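Local coordinates for protein ninB (Enterobacteria phage lambda, PDB 1PC6), which probably takes part in the initiation of genetic exchange in phage recombination, with functional similarities to bacterial RecFOR, at residues R58-H63 / Q117-E122. Residues are numbered along the deposited sequence; the frame is centred on the assembly and turned at random.
Sequences RQVEWH and QAFGTE
V60 and F119 touch where the chain, at V60, first leaves the helical path of helix 43-59 and runs extended past the C-terminal part of helix 106-122, the CA atoms of V60 and G120 being 8.1 Å apart. The two side chains point at one another across the gap: CG2 of V60 meets the edge of the phenyl ring, near its plane, 3.8 Å from F119 CE2. The first torsion of F119 (chi1 173°) sets CG opposite the backbone N and carries the ring off the helix into the angle between V60 and W62. Two residues further on, the indole comes in aslant, W62 CZ3 lying 4.2 Å from F119 CZ, so the far end of the phenyl ring is shared by both partners. H63 CD2 lies over one face of the indole. W72 meets both rings, F76 packs edge-to-face with F119, and W62 NE1 is hydrogen-bonded to P87 O of the second subunit, whose L89 also packs on F119. No hydrogen bond or charge pair joins the two segments; an aromatic cluster with V60 at its side joins the end of helix 43-59 and the segment after it to helix 106-122, and the indole N-H carries that cluster into the dimer interface.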
loop_
_atom_site.group_PDB
_atom_site.type_symbol
_atom_site.label_atom_id
_atom_site.label_comp_id
_atom_site.label_asym_id
_atom_site.label_seq_id
_atom_site.Cartn_x
_atom_site.Cartn_y
_atom_site.Cartn_z
ATOM N N ARG A 58 3.168 16.286 -11.683
ATOM C CA ARG A 58 3.634 17.661 -11.731
ATOM C C ARG A 58 3.634 18.288 -13.118
ATOM O O ARG A 58 3.328 19.469 -13.275
ATOM C CB ARG A 58 5.065 17.748 -11.182
ATOM C CG ARG A 58 5.195 17.806 -9.668
ATOM C CD ARG A 58 6.654 17.989 -9.263
ATOM N NE ARG A 58 7.458 16.806 -9.578
ATOM C CZ ARG A 58 7.368 15.642 -8.933
ATOM N NH1 ARG A 58 6.511 15.501 -7.927
ATOM N NH2 ARG A 58 8.125 14.610 -9.299
ATOM N N GLN A 59 3.967 17.498 -14.128
ATOM C CA GLN A 59 4.093 18.051 -15.464
ATOM C C GLN A 59 2.935 18.031 -16.437
ATOM O O GLN A 59 2.769 18.974 -17.194
ATOM C CB GLN A 59 5.330 17.439 -16.125
ATOM C CG GLN A 59 6.589 17.678 -15.310
ATOM C CD GLN A 59 7.821 17.057 -15.918
ATOM O OE1 GLN A 59 8.112 17.257 -17.096
ATOM N NE2 GLN A 59 8.566 16.308 -15.113
ATOM N N VAL A 60 2.120 16.993 -16.438
ATOM C CA VAL A 60 1.048 16.983 -17.418
ATOM C C VAL A 60 -0.363 17.135 -16.830
ATOM O O VAL A 60 -0.733 16.451 -15.870
ATOM C CB VAL A 60 1.169 15.709 -18.298
ATOM C CG1 VAL A 60 2.575 15.138 -18.169
ATOM C CG2 VAL A 60 0.146 14.685 -17.913
ATOM N N GLU A 61 -1.153 18.053 -17.382
ATOM C CA GLU A 61 -2.499 18.213 -16.861
ATOM C C GLU A 61 -3.488 17.412 -17.682
ATOM O O GLU A 61 -3.484 17.463 -18.911
ATOM C CB GLU A 61 -2.920 19.673 -16.835
ATOM C CG GLU A 61 -3.341 20.238 -18.159
ATOM C CD GLU A 61 -4.556 21.128 -18.010
ATOM O OE1 GLU A 61 -4.542 22.010 -17.106
ATOM O OE2 GLU A 61 -5.521 20.938 -18.794
ATOM N N TRP A 62 -4.335 16.670 -16.976
ATOM C CA TRP A 62 -5.337 15.821 -17.589
ATOM C C TRP A 62 -6.683 16.505 -17.724
ATOM O O TRP A 62 -7.388 16.711 -16.728
ATOM C CB TRP A 62 -5.530 14.569 -16.760
ATOM C CG TRP A 62 -6.164 13.453 -17.502
ATOM C CD1 TRP A 62 -7.195 12.670 -17.070
ATOM C CD2 TRP A 62 -5.719 12.881 -18.738
ATOM N NE1 TRP A 62 -7.410 11.633 -17.954
ATOM C CE2 TRP A 62 -6.517 11.741 -18.985
ATOM C CE3 TRP A 62 -4.722 13.214 -19.655
ATOM C CZ2 TRP A 62 -6.349 10.939 -20.106
ATOM C CZ3 TRP A 62 -4.554 12.414 -20.770
ATOM C CH2 TRP A 62 -5.365 11.288 -20.985
ATOM N N HIS A 63 -7.032 16.846 -18.960
ATOM C CA HIS A 63 -8.316 17.465 -19.267
ATOM C C HIS A 63 -8.792 18.506 -18.252
ATOM O O HIS A 63 -9.845 18.346 -17.623
ATOM C CB HIS A 63 -9.400 16.381 -19.423
ATOM C CG HIS A 63 -9.105 15.363 -20.484
ATOM N ND1 HIS A 63 -9.771 15.328 -21.688
ATOM C CD2 HIS A 63 -8.220 14.337 -20.515
ATOM C CE1 HIS A 63 -9.310 14.324 -22.414
ATOM N NE2 HIS A 63 -8.369 13.706 -21.725
ATOM N N GLN A 117 6.008 5.295 -18.730
ATOM C CA GLN A 117 7.195 5.858 -19.373
ATOM C C GLN A 117 6.882 6.322 -20.790
ATOM O O GLN A 117 7.311 7.397 -21.204
ATOM C CB GLN A 117 8.336 4.820 -19.388
ATOM N N ALA A 118 6.127 5.508 -21.526
ATOM C CA ALA A 118 5.748 5.838 -22.898
ATOM C C ALA A 118 4.845 7.082 -22.935
ATOM O O ALA A 118 5.046 7.994 -23.747
ATOM C CB ALA A 118 5.035 4.650 -23.531
ATOM N N PHE A 119 3.855 7.111 -22.046
ATOM C CA PHE A 119 2.938 8.233 -21.960
ATOM C C PHE A 119 3.687 9.527 -21.675
ATOM O O PHE A 119 3.513 10.517 -22.373
ATOM C CB PHE A 119 1.920 8.008 -20.848
ATOM C CG PHE A 119 1.043 9.192 -20.603
ATOM C CD1 PHE A 119 -0.044 9.446 -21.417
ATOM C CD2 PHE A 119 1.330 10.082 -19.589
ATOM C CE1 PHE A 119 -0.837 10.578 -21.218
ATOM C CE2 PHE A 119 0.549 11.209 -19.388
ATOM C CZ PHE A 119 -0.537 11.459 -20.204
ATOM N N GLY A 120 4.517 9.517 -20.639
ATOM C CA GLY A 120 5.261 10.715 -20.285
ATOM C C GLY A 120 6.250 11.162 -21.341
ATOM O O GLY A 120 6.521 12.347 -21.524
ATOM N N THR A 121 6.792 10.185 -22.042
ATOM C CA THR A 121 7.751 10.436 -23.085
ATOM C C THR A 121 7.210 11.306 -24.200
ATOM O O THR A 121 7.818 12.310 -24.560
ATOM C CB THR A 121 8.214 9.130 -23.657
ATOM O OG1 THR A 121 8.911 8.417 -22.636
ATOM C CG2 THR A 121 9.124 9.355 -24.823
ATOM N N GLU A 122 6.073 10.930 -24.760
ATOM C CA GLU A 122 5.519 11.735 -25.833
ATOM C C GLU A 122 4.933 13.036 -25.321
ATOM O O GLU A 122 4.511 13.876 -26.111
ATOM C CB GLU A 122 4.457 10.957 -26.615
ATOM C CG GLU A 122 3.367 10.340 -25.780
ATOM C CD GLU A 122 2.283 9.702 -26.636
ATOM O OE1 GLU A 122 2.612 8.869 -27.506
ATOM O OE2 GLU A 122 1.095 10.033 -26.436
#